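Local structure of putative ABC transporter (Thermobispora bispora, 4PE6) at residues A[235-247]-A[296-309]. The protein probably serves as the solute-binding component of an ABC transporter, perhaps for carbohydrates, and binds a trihydroxybutanoic acid. Numbering follows the deposited sequence.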
ATOM      1  N   PHE A 235      -1.829  11.393  -6.480  1.00 19.34           N
ATOM      2  CA  PHE A 235      -3.043  11.279  -5.714  1.00 19.72           C
ATOM      3  C   PHE A 235      -3.207   9.943  -5.029  1.00 19.93           C
ATOM      4  O   PHE A 235      -2.761   8.910  -5.522  1.00 19.26           O
ATOM      5  CB  PHE A 235      -4.260  11.471  -6.627  1.00 20.55           C
ATOM      6  CG  PHE A 235      -4.494  12.889  -7.010  1.00 20.87           C
ATOM      7  CD1 PHE A 235      -4.834  13.825  -6.042  1.00 20.95           C
ATOM      8  CD2 PHE A 235      -4.412  13.289  -8.328  1.00 21.37           C
ATOM      9  CE1 PHE A 235      -5.062  15.141  -6.383  1.00 21.20           C
ATOM     10  CE2 PHE A 235      -4.648  14.616  -8.672  1.00 21.67           C
ATOM     11  CZ  PHE A 235      -4.973  15.533  -7.697  1.00 21.46           C
ATOM     12  N   GLU A 236      -3.926  10.004  -3.917  1.00 19.51           N
ATOM     13  CA  GLU A 236      -4.661   8.860  -3.358  1.00 19.81           C
ATOM     14  C   GLU A 236      -5.477   8.190  -4.452  1.00 20.03           C
ATOM     15  O   GLU A 236      -6.022   8.873  -5.325  1.00 20.48           O
ATOM     16  CB  GLU A 236      -5.654   9.334  -2.288  1.00 20.51           C
ATOM     17  CG  GLU A 236      -5.038   9.933  -1.038  1.00 21.61           C
ATOM     18  CD  GLU A 236      -4.716  11.412  -1.128  1.00 22.52           C
ATOM     19  OE1 GLU A 236      -4.776  11.993  -2.227  1.00 22.53           O
ATOM     20  OE2 GLU A 236      -4.372  11.993  -0.082  1.00 23.91           O
ATOM     21  N   THR A 237      -5.612   6.874  -4.373  1.00 20.48           N
ATOM     22  CA  THR A 237      -6.485   6.120  -5.267  1.00 21.61           C
ATOM     23  C   THR A 237      -7.841   5.951  -4.595  1.00 22.25           C
ATOM     24  O   THR A 237      -8.457   4.897  -4.686  1.00 23.60           O
ATOM     25  CB  THR A 237      -5.880   4.743  -5.587  1.00 22.82           C
ATOM     26  OG1 THR A 237      -5.446   4.128  -4.370  1.00 22.31           O
ATOM     27  CG2 THR A 237      -4.702   4.891  -6.556  1.00 23.26           C
ATOM     28  N   ASN A 238      -8.304   6.994  -3.895  1.00 22.23           N
ATOM     29  CA  ASN A 238      -9.574   6.909  -3.203  1.00 23.38           C
ATOM     30  C   ASN A 238     -10.633   7.753  -3.919  1.00 24.46           C
ATOM     31  O   ASN A 238     -10.324   8.470  -4.870  1.00 23.87           O
ATOM     32  CB  ASN A 238      -9.441   7.245  -1.697  1.00 23.57           C
ATOM     33  CG  ASN A 238      -9.144   8.707  -1.403  1.00 23.61           C
ATOM     34  OD1 ASN A 238      -9.101   9.565  -2.283  1.00 23.99           O
ATOM     35  ND2 ASN A 238      -8.940   8.997  -0.127  1.00 24.67           N
ATOM     36  N   GLY A 239     -11.876   7.630  -3.477  1.00 26.56           N
ATOM     37  CA  GLY A 239     -12.987   8.358  -4.102  1.00 28.34           C
ATOM     38  C   GLY A 239     -12.821   9.867  -4.089  1.00 28.71           C
ATOM     39  O   GLY A 239     -13.142  10.537  -5.063  1.00 29.69           O
ATOM     40  N   ARG A 240     -12.329  10.406  -2.981  1.00 29.20           N
ATOM     41  CA  ARG A 240     -12.213  11.854  -2.817  1.00 30.69           C
ATOM     42  C   ARG A 240     -11.163  12.462  -3.761  1.00 29.97           C
ATOM     43  O   ARG A 240     -11.386  13.532  -4.349  1.00 29.94           O
ATOM     44  CB  ARG A 240     -11.857  12.185  -1.365  1.00 31.88           C
ATOM     45  CG  ARG A 240     -11.636  13.675  -1.094  1.00 34.01           C
ATOM     46  CD  ARG A 240     -11.282  13.923   0.362  1.00 36.04           C
ATOM     47  NE  ARG A 240     -12.364  13.485   1.247  1.00 38.16           N
ATOM     48  CZ  ARG A 240     -12.366  12.379   1.983  1.00 38.06           C
ATOM     49  NH1 ARG A 240     -11.320  11.534   1.992  1.00 36.01           N
ATOM     50  NH2 ARG A 240     -13.429  12.109   2.726  1.00 39.81           N
ATOM     51  N   ALA A 241     -10.024  11.792  -3.907  1.00 28.44           N
ATOM     52  CA  ALA A 241      -8.944  12.326  -4.749  1.00 29.04           C
ATOM     53  C   ALA A 241      -9.309  12.247  -6.234  1.00 30.92           C
ATOM     54  O   ALA A 241      -9.076  13.192  -7.003  1.00 31.05           O
ATOM     55  CB  ALA A 241      -7.646  11.593  -4.492  1.00 27.56           C
ATOM     56  N   LEU A 242      -9.879  11.112  -6.631  1.00 32.57           N
ATOM     57  CA  LEU A 242     -10.357  10.941  -8.010  1.00 35.82           C
ATOM     58  C   LEU A 242     -11.390  11.996  -8.409  1.00 37.82           C
ATOM     59  O   LEU A 242     -11.303  12.573  -9.496  1.00 38.79           O
ATOM     60  CB  LEU A 242     -10.914   9.537  -8.212  1.00 37.24           C
ATOM     61  CG  LEU A 242      -9.919   8.472  -8.697  1.00 38.08           C
ATOM     62  CD1 LEU A 242      -8.483   8.689  -8.254  1.00 36.64           C
ATOM     63  CD2 LEU A 242     -10.401   7.099  -8.242  1.00 39.79           C
ATOM     64  N   SER A 243     -12.335  12.264  -7.514  1.00 38.90           N
ATOM     65  CA  SER A 243     -13.337  13.305  -7.730  1.00 41.19           C
ATOM     66  C   SER A 243     -12.725  14.706  -7.811  1.00 41.76           C
ATOM     67  O   SER A 243     -13.167  15.536  -8.616  1.00 43.19           O
ATOM     68  CB  SER A 243     -14.394  13.279  -6.618  1.00 42.38           C
ATOM     69  OG  SER A 243     -14.913  11.969  -6.414  1.00 41.79           O
ATOM     70  N   TYR A 244     -11.742  14.982  -6.958  1.00 39.91           N
ATOM     71  CA  TYR A 244     -11.060  16.274  -6.961  1.00 41.39           C
ATOM     72  C   TYR A 244     -10.302  16.460  -8.275  1.00 42.38           C
ATOM     73  O   TYR A 244     -10.333  17.540  -8.882  1.00 44.25           O
ATOM     74  CB  TYR A 244     -10.114  16.377  -5.758  1.00 40.58           C
ATOM     75  CG  TYR A 244      -9.240  17.607  -5.752  1.00 42.15           C
ATOM     76  CD1 TYR A 244      -9.707  18.823  -5.243  1.00 45.18           C
ATOM     77  CD2 TYR A 244      -7.943  17.561  -6.265  1.00 41.02           C
ATOM     78  CE1 TYR A 244      -8.899  19.949  -5.238  1.00 47.29           C
ATOM     79  CE2 TYR A 244      -7.137  18.681  -6.268  1.00 42.80           C
ATOM     80  CZ  TYR A 244      -7.614  19.867  -5.757  1.00 45.84           C
ATOM     81  OH  TYR A 244      -6.804  20.967  -5.768  1.00 48.67           O
ATOM     82  N   TRP A 245      -9.634  15.391  -8.706  1.00 41.02           N
ATOM     83  CA  TRP A 245      -8.947  15.329  -9.993  1.00 42.55           C
ATOM     84  C   TRP A 245      -9.911  15.710 -11.145  1.00 46.48           C
ATOM     85  O   TRP A 245      -9.565  16.507 -12.023  1.00 48.14           O
ATOM     86  CB  TRP A 245      -8.373  13.914 -10.164  1.00 41.63           C
ATOM     87  CG  TRP A 245      -7.367  13.701 -11.254  1.00 42.35           C
ATOM     88  CD1 TRP A 245      -6.821  14.642 -12.074  1.00 44.52           C
ATOM     89  CD2 TRP A 245      -6.775  12.451 -11.629  1.00 42.35           C
ATOM     90  NE1 TRP A 245      -5.942  14.053 -12.949  1.00 45.20           N
ATOM     91  CE2 TRP A 245      -5.890  12.709 -12.693  1.00 44.01           C
ATOM     92  CE3 TRP A 245      -6.908  11.131 -11.165  1.00 41.36           C
ATOM     93  CZ2 TRP A 245      -5.153  11.698 -13.314  1.00 45.16           C
ATOM     94  CZ3 TRP A 245      -6.182  10.128 -11.784  1.00 41.50           C
ATOM     95  CH2 TRP A 245      -5.309  10.417 -12.848  1.00 43.80           C
ATOM     96  N   LYS A 246     -11.117  15.153 -11.124  1.00 47.78           N
ATOM     97  CA  LYS A 246     -12.112  15.443 -12.160  1.00 53.24           C
ATOM     98  C   LYS A 246     -12.733  16.833 -11.990  1.00 54.80           C
ATOM     99  O   LYS A 246     -12.685  17.654 -12.907  1.00 57.37           O
ATOM    100  CB  LYS A 246     -13.206  14.365 -12.174  1.00 54.83           C
ATOM    101  CG  LYS A 246     -14.288  14.553 -13.233  1.00 60.40           C
ATOM    102  CD  LYS A 246     -13.695  14.770 -14.624  1.00 63.86           C
ATOM    103  CE  LYS A 246     -14.772  14.824 -15.704  1.00 69.88           C
ATOM    104  NZ  LYS A 246     -15.497  13.528 -15.844  1.00 71.82           N
ATOM    105  N   ASP A 247     -13.275  17.101 -10.806  1.00 54.67           N
ATOM    106  CA  ASP A 247     -14.052  18.318 -10.563  1.00 58.33           C
ATOM    107  C   ASP A 247     -13.248  19.594 -10.820  1.00 60.25           C
ATOM    108  O   ASP A 247     -13.814  20.600 -11.224  1.00 63.82           O
ATOM    109  CB  ASP A 247     -14.634  18.327  -9.141  1.00 57.70           C
ATOM    110  CG  ASP A 247     -15.579  17.154  -8.882  1.00 56.88           C
ATOM    111  OD1 ASP A 247     -15.836  16.364  -9.820  1.00 56.87           O
ATOM    112  OD2 ASP A 247     -16.044  17.012  -7.732  1.00 56.53           O
ATOM    113  N   ARG A 296     -10.321   6.400 -14.425  1.00 40.91           N
ATOM    114  CA  ARG A 296     -10.731   7.286 -13.315  1.00 40.16           C
ATOM    115  C   ARG A 296     -12.214   7.236 -13.000  1.00 40.10           C
ATOM    116  O   ARG A 296     -12.616   6.980 -11.863  1.00 37.38           O
ATOM    117  CB  ARG A 296     -10.384   8.740 -13.613  1.00 41.36           C
ATOM    118  CG  ARG A 296      -8.910   9.060 -13.516  1.00 42.18           C
ATOM    119  CD  ARG A 296      -8.540  10.304 -14.310  1.00 44.36           C
ATOM    120  NE  ARG A 296      -9.272  11.487 -13.868  1.00 47.13           N
ATOM    121  CZ  ARG A 296      -9.032  12.732 -14.280  1.00 48.75           C
ATOM    122  NH1 ARG A 296      -8.057  12.995 -15.148  1.00 49.62           N
ATOM    123  NH2 ARG A 296      -9.772  13.726 -13.800  1.00 49.92           N
ATOM    124  N   ASP A 297     -13.029   7.495 -14.015  1.00 41.67           N
ATOM    125  CA  ASP A 297     -14.470   7.586 -13.802  1.00 42.96           C
ATOM    126  C   ASP A 297     -15.040   6.233 -13.370  1.00 41.70           C
ATOM    127  O   ASP A 297     -15.897   6.171 -12.486  1.00 41.95           O
ATOM    128  CB  ASP A 297     -15.172   8.112 -15.057  1.00 46.10           C
ATOM    129  CG  ASP A 297     -14.669   9.492 -15.476  1.00 46.71           C
ATOM    130  OD1 ASP A 297     -14.222  10.282 -14.616  1.00 45.67           O
ATOM    131  OD2 ASP A 297     -14.725   9.791 -16.682  1.00 50.07           O
ATOM    132  N   THR A 298     -14.551   5.157 -13.976  1.00 40.99           N
ATOM    133  CA  THR A 298     -14.980   3.813 -13.594  1.00 40.93           C
ATOM    134  C   THR A 298     -14.744   3.614 -12.085  1.00 37.49           C
ATOM    135  O   THR A 298     -15.652   3.246 -11.348  1.00 36.95           O
ATOM    136  CB  THR A 298     -14.273   2.690 -14.405  1.00 42.26           C
ATOM    137  OG1 THR A 298     -12.964   2.448 -13.867  1.00 44.50           O
ATOM    138  CG2 THR A 298     -14.144   3.039 -15.883  1.00 44.16           C
ATOM    139  N   TRP A 299     -13.522   3.876 -11.613  1.00 34.82           N
ATOM    140  CA  TRP A 299     -13.253   3.773 -10.179  1.00 32.54           C
ATOM    141  C   TRP A 299     -14.104   4.751  -9.363  1.00 33.22           C
ATOM    142  O   TRP A 299     -14.702   4.364  -8.363  1.00 32.47           O
ATOM    143  CB  TRP A 299     -11.773   3.999  -9.875  1.00 30.13           C
ATOM    144  CG  TRP A 299     -10.930   2.787 -10.084  1.00 29.04           C
ATOM    145  CD1 TRP A 299      -9.984   2.597 -11.051  1.00 29.06           C
ATOM    146  CD2 TRP A 299     -10.945   1.592  -9.292  1.00 28.06           C
ATOM    147  NE1 TRP A 299      -9.393   1.353 -10.895  1.00 28.74           N
ATOM    148  CE2 TRP A 299      -9.974   0.717  -9.830  1.00 28.03           C
ATOM    149  CE3 TRP A 299     -11.676   1.182  -8.176  1.00 27.76           C
ATOM    150  CZ2 TRP A 299      -9.721  -0.544  -9.289  1.00 27.51           C
ATOM    151  CZ3 TRP A 299     -11.439  -0.076  -7.643  1.00 27.44           C
ATOM    152  CH2 TRP A 299     -10.462  -0.924  -8.197  1.00 27.07           C
ATOM    153  N   ALA A 300     -14.162   6.001  -9.806  1.00 34.21           N
ATOM    154  CA  ALA A 300     -14.919   7.035  -9.090  1.00 36.19           C
ATOM    155  C   ALA A 300     -16.402   6.689  -8.954  1.00 38.42           C
ATOM    156  O   ALA A 300     -17.043   7.101  -8.000  1.00 39.99           O
ATOM    157  CB  ALA A 300     -14.758   8.384  -9.769  1.00 36.73           C
ATOM    158  N   SER A 301     -16.934   5.906  -9.886  1.00 40.40           N
ATOM    159  CA  SER A 301     -18.328   5.495  -9.826  1.00 42.73           C
ATOM    160  C   SER A 301     -18.589   4.546  -8.678  1.00 42.74           C
ATOM    161  O   SER A 301     -19.699   4.507  -8.158  1.00 43.51           O
ATOM    162  CB  SER A 301     -18.738   4.815 -11.126  1.00 44.45           C
ATOM    163  OG  SER A 301     -18.663   5.740 -12.187  1.00 45.86           O
ATOM    164  N   VAL A 302     -17.581   3.765  -8.290  1.00 40.95           N
ATOM    165  CA  VAL A 302     -17.785   2.733  -7.275  1.00 40.59           C
ATOM    166  C   VAL A 302     -17.266   3.101  -5.892  1.00 38.95           C
ATOM    167  O   VAL A 302     -17.836   2.668  -4.904  1.00 40.82           O
ATOM    168  CB  VAL A 302     -17.198   1.360  -7.692  1.00 40.63           C
ATOM    169  CG1 VAL A 302     -17.981   0.792  -8.865  1.00 42.97           C
ATOM    170  CG2 VAL A 302     -15.713   1.445  -8.023  1.00 38.74           C
ATOM    171  N   LEU A 303     -16.209   3.895  -5.809  1.00 36.77           N
ATOM    172  CA  LEU A 303     -15.562   4.136  -4.520  1.00 35.02           C
ATOM    173  C   LEU A 303     -16.271   5.205  -3.725  1.00 35.81           C
ATOM    174  O   LEU A 303     -16.554   6.280  -4.246  1.00 35.51           O
ATOM    175  CB  LEU A 303     -14.123   4.608  -4.711  1.00 32.41           C
ATOM    176  CG  LEU A 303     -13.206   3.702  -5.515  1.00 31.31           C
ATOM    177  CD1 LEU A 303     -11.903   4.440  -5.744  1.00 29.94           C
ATOM    178  CD2 LEU A 303     -12.987   2.374  -4.810  1.00 30.46           C
ATOM    179  N   LYS A 304     -16.507   4.912  -2.452  1.00 36.68           N
ATOM    180  CA  LYS A 304     -16.891   5.931  -1.484  1.00 38.42           C
ATOM    181  C   LYS A 304     -15.700   6.866  -1.279  1.00 36.92           C
ATOM    182  O   LYS A 304     -14.553   6.492  -1.609  1.00 34.85           O
ATOM    183  CB  LYS A 304     -17.321   5.272  -0.177  1.00 40.94           C
ATOM    184  CG  LYS A 304     -18.559   4.387  -0.341  1.00 44.32           C
ATOM    185  CD  LYS A 304     -19.159   3.972   0.992  1.00 47.38           C
ATOM    186  CE  LYS A 304     -18.236   3.046   1.780  1.00 47.54           C
ATOM    187  NZ  LYS A 304     -18.038   1.713   1.137  1.00 47.72           N
ATOM    188  N   PRO A 305     -15.949   8.076  -0.751  1.00 36.73           N
ATOM    189  CA  PRO A 305     -14.884   9.071  -0.736  1.00 35.77           C
ATOM    190  C   PRO A 305     -13.592   8.585  -0.056  1.00 34.72           C
ATOM    191  O   PRO A 305     -12.498   8.796  -0.596  1.00 32.77           O
ATOM    192  CB  PRO A 305     -15.510  10.250   0.030  1.00 36.96           C
ATOM    193  CG  PRO A 305     -16.977  10.096  -0.176  1.00 38.40           C
ATOM    194  CD  PRO A 305     -17.215   8.618  -0.215  1.00 38.75           C
ATOM    195  N   ASP A 306     -13.727   7.928   1.091  1.00 34.64           N
ATOM    196  CA  ASP A 306     -12.560   7.443   1.829  1.00 34.69           C
ATOM    197  C   ASP A 306     -12.092   6.036   1.431  1.00 31.69           C
ATOM    198  O   ASP A 306     -11.170   5.504   2.041  1.00 31.12           O
ATOM    199  CB  ASP A 306     -12.838   7.492   3.327  1.00 37.14           C
ATOM    200  CG  ASP A 306     -13.019   8.898   3.825  1.00 40.58           C
ATOM    201  OD1 ASP A 306     -12.079   9.705   3.698  1.00 43.37           O
ATOM    202  OD2 ASP A 306     -14.101   9.216   4.347  1.00 45.25           O
ATOM    203  N   GLU A 307     -12.739   5.430   0.440  1.00 29.77           N
ATOM    204  CA  GLU A 307     -12.436   4.059   0.050  1.00 27.61           C
ATOM    205  C   GLU A 307     -11.371   4.074  -1.030  1.00 25.38           C
ATOM    206  O   GLU A 307     -11.534   4.724  -2.050  1.00 24.67           O
ATOM    207  CB  GLU A 307     -13.669   3.344  -0.480  1.00 28.58           C
ATOM    208  CG  GLU A 307     -13.432   1.898  -0.900  1.00 28.08           C
ATOM    209  CD  GLU A 307     -14.642   1.274  -1.585  1.00 29.54           C
ATOM    210  OE1 GLU A 307     -15.637   2.001  -1.805  1.00 30.60           O
ATOM    211  OE2 GLU A 307     -14.594   0.068  -1.908  1.00 29.32           O
ATOM    212  N   TYR A 308     -10.282   3.354  -0.781  1.00 23.16           N
ATOM    213  CA  TYR A 308      -9.196   3.232  -1.736  1.00 21.96           C
ATOM    214  C   TYR A 308      -9.494   2.095  -2.722  1.00 21.85           C
ATOM    215  O   TYR A 308     -10.080   1.065  -2.362  1.00 22.42           O
ATOM    216  CB  TYR A 308      -7.863   2.977  -0.998  1.00 21.18           C
ATOM    217  CG  TYR A 308      -7.310   4.207  -0.324  1.00 21.05           C
ATOM    218  CD1 TYR A 308      -7.990   4.812   0.734  1.00 21.69           C
ATOM    219  CD2 TYR A 308      -6.128   4.798  -0.768  1.00 20.87           C
ATOM    220  CE1 TYR A 308      -7.487   5.937   1.355  1.00 22.04           C
ATOM    221  CE2 TYR A 308      -5.616   5.927  -0.152  1.00 21.16           C
ATOM    222  CZ  TYR A 308      -6.300   6.493   0.911  1.00 21.68           C
ATOM    223  OH  TYR A 308      -5.817   7.602   1.536  1.00 22.09           O
ATOM    224  N   ALA A 309      -9.077   2.283  -3.964  1.00 21.92           N
ATOM    225  CA  ALA A 309      -9.225   1.268  -4.993  1.00 22.19           C
ATOM    226  C   ALA A 309      -8.467   0.017  -4.564  1.00 21.78           C
ATOM    227  O   ALA A 309      -7.322   0.101  -4.058  1.00 21.21           O
ATOM    228  CB  ALA A 309      -8.706   1.776  -6.332  1.00 22.55           C
TER
HETATM  229  O   HOH W   1      -4.938   1.502  -4.430  1.00 20.90           O
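D306 OD1 is gripped by both terminal nitrogens of R240, NH1 at 2.6 Å and NH2 at 2.9 Å. The oxygen lies in the guanidinium plane, while both donors meet it from one face of the carboxylate, well above its plane. The helix start also docks on the 304-307 type I turn: R240 N donates to P305 O (2.9 Å), in the carbonyl plane on a lone pair, and G239 N to E307 O. Glycine suits position 239 because a CB would run into K304 O. N238 is the N-cap; its CG sits between backbone N and carbonyl carbon (chi1 70°), which turns OD1 back to cap A241 N; CB itself lies over the centre of the Y308 ring in a CH-pi contact. A309 N donates to T237 O at 2.8 Å. L242 CD2 touches both W299 CB and L303 CD1, the leucine's branch reaching one apolar side chain from the helix and one from the loop after it. At the far end the R296 guanidinium lies flat on W245, planes 8° apart, with CZ 3.4 Å from the five-membered ring's centroid and CD over the six-membered ring. With alanine at W245, that guanidinium would probably lose its cation-pi partner and be free to turn. The axes of 239-247 and 296-302 run at 132° to each other in a periplasmic-binding-protein fold, the following loop placing the side chain of Y308 about 7 Å from the bound trihydroxybutanoic acid.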